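Local coordinates for protein ORF98 PTP-2 (Cydia pomonella granulosis virus, PDB 6I28) that probably removes phosphate from tyrosine and from serine or threonine residues of proteins, MAP kinases among them, at residues V42-D47 and L101-A106. Residues are numbered along the deposited sequence; the frame is centred on the assembly and turned at random.
Sequences VVSLID and LIHCHA
Ser44 OG meets His103 NE2 at 2.6 Å in the central sheet of a dual-specificity phosphatase, where strands 41-46 and 100-103 lie side by side in parallel and the second runs straight into the P-loop. His103 and Cys104 open the family's HCX5R signature, which Arg110 closes; the cysteine is the nucleophile in related enzymes. The His103 ring is gripped at both nitrogens: ND1 donates to Cys104 O (3.0 Å) in the carbonyl plane, on a lone pair, and NE2 pairs with the serine hydroxyl. A chi1 of 84° sets CG between the backbone N and carbonyl carbon; the bond to Ser44 ties the ring to the neighbouring strand. Val42 CG1 lies at the ring edge, 3.9 Å from CD2, while Ile46 CG2 approaches CE1 obliquely. Beneath this grip runs a parallel ladder: Leu101 O accepts from Val43 N, Val43 O from His103 N, and Leu45 N donates to His103 O (2.9 Å). On the face that carries Val43 and Ile102, Leu45 CD1 lies alongside Ile102 CG2. In the second shell, His64 NE2 also bonds Ser44 OG, and Arg110 forms a salt bridge with Asp47. The carboxylate of Asp47 stands 84° from the His105 ring plane, with OD1 in that plane, 3.7 Å from CD2.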
# COMPACT_ATOMS: atom_id res chain seq x y z
N VAL A 42 -1.28 8.47 6.04
CA VAL A 42 -1.87 8.29 4.73
C VAL A 42 -0.75 8.26 3.70
O VAL A 42 0.11 9.13 3.69
CB VAL A 42 -2.88 9.39 4.41
CG1 VAL A 42 -3.40 9.16 3.02
CG2 VAL A 42 -4.03 9.42 5.41
N VAL A 43 -0.76 7.26 2.82
CA VAL A 43 0.13 7.22 1.67
C VAL A 43 -0.74 7.36 0.42
O VAL A 43 -1.53 6.45 0.09
CB VAL A 43 0.95 5.91 1.60
CG1 VAL A 43 1.83 5.84 0.38
CG2 VAL A 43 1.75 5.76 2.87
N SER A 44 -0.48 8.36 -0.35
CA SER A 44 -1.25 8.69 -1.56
C SER A 44 -0.40 8.30 -2.76
O SER A 44 0.65 8.92 -3.04
CB SER A 44 -1.61 10.18 -1.61
OG SER A 44 -2.45 10.63 -0.57
N LEU A 45 -0.85 7.31 -3.50
CA LEU A 45 -0.18 6.82 -4.70
C LEU A 45 -1.08 7.20 -5.88
O LEU A 45 -1.92 6.43 -6.35
CB LEU A 45 0.01 5.35 -4.61
CG LEU A 45 0.87 4.85 -3.47
CD1 LEU A 45 0.94 3.33 -3.62
CD2 LEU A 45 2.17 5.49 -3.41
N ILE A 46 -0.93 8.45 -6.33
CA ILE A 46 -1.81 9.00 -7.35
C ILE A 46 -1.03 9.80 -8.38
O ILE A 46 0.06 10.30 -8.11
CB ILE A 46 -2.94 9.88 -6.76
CG1 ILE A 46 -2.36 11.09 -6.03
CG2 ILE A 46 -3.79 9.09 -5.76
CD1 ILE A 46 -3.36 11.99 -5.39
N ASP A 47 -1.64 9.92 -9.57
CA ASP A 47 -1.11 10.71 -10.67
C ASP A 47 -1.81 12.06 -10.77
O ASP A 47 -1.43 12.88 -11.61
CB ASP A 47 -1.28 9.93 -12.01
CG ASP A 47 -2.73 9.51 -12.31
OD1 ASP A 47 -3.24 8.58 -11.64
OD2 ASP A 47 -3.32 10.07 -13.29
N LEU A 101 -3.47 4.37 6.01
CA LEU A 101 -4.35 4.28 4.85
C LEU A 101 -3.46 4.45 3.62
O LEU A 101 -2.88 5.50 3.41
CB LEU A 101 -5.46 5.32 4.86
CG LEU A 101 -6.16 5.45 3.51
CD1 LEU A 101 -6.84 4.07 3.08
CD2 LEU A 101 -7.17 6.61 3.49
N ILE A 102 -3.37 3.42 2.79
CA ILE A 102 -2.73 3.49 1.47
C ILE A 102 -3.83 3.59 0.41
O ILE A 102 -4.76 2.77 0.33
CB ILE A 102 -1.86 2.27 1.18
CG1 ILE A 102 -0.80 1.99 2.26
CG2 ILE A 102 -1.16 2.45 -0.21
CD1 ILE A 102 -0.35 0.52 2.22
N HIS A 103 -3.81 4.63 -0.40
CA HIS A 103 -4.87 4.84 -1.36
C HIS A 103 -4.31 5.25 -2.73
O HIS A 103 -3.25 5.89 -2.85
CB HIS A 103 -5.89 5.90 -0.91
CG HIS A 103 -5.49 7.33 -1.20
ND1 HIS A 103 -5.84 8.00 -2.35
CD2 HIS A 103 -4.77 8.21 -0.46
CE1 HIS A 103 -5.36 9.23 -2.30
NE2 HIS A 103 -4.71 9.39 -1.17
N CYS A 104 -5.06 4.91 -3.76
CA CYS A 104 -4.88 5.40 -5.11
C CYS A 104 -6.22 5.95 -5.57
O CYS A 104 -6.87 6.71 -4.82
CB CYS A 104 -4.31 4.30 -6.01
SG CYS A 104 -5.14 2.72 -6.05
N HIS A 105 -6.65 5.64 -6.79
CA HIS A 105 -7.96 6.10 -7.26
C HIS A 105 -9.05 5.05 -7.09
O HIS A 105 -10.15 5.39 -6.67
CB HIS A 105 -7.86 6.53 -8.73
CG HIS A 105 -7.31 7.92 -8.88
ND1 HIS A 105 -7.79 8.99 -8.16
CD2 HIS A 105 -6.30 8.41 -9.63
CE1 HIS A 105 -7.12 10.08 -8.48
NE2 HIS A 105 -6.21 9.76 -9.37
N ALA A 106 -8.75 3.78 -7.36
CA ALA A 106 -9.73 2.71 -7.25
C ALA A 106 -9.46 1.78 -6.07
O ALA A 106 -10.35 1.01 -5.69
CB ALA A 106 -9.76 1.89 -8.54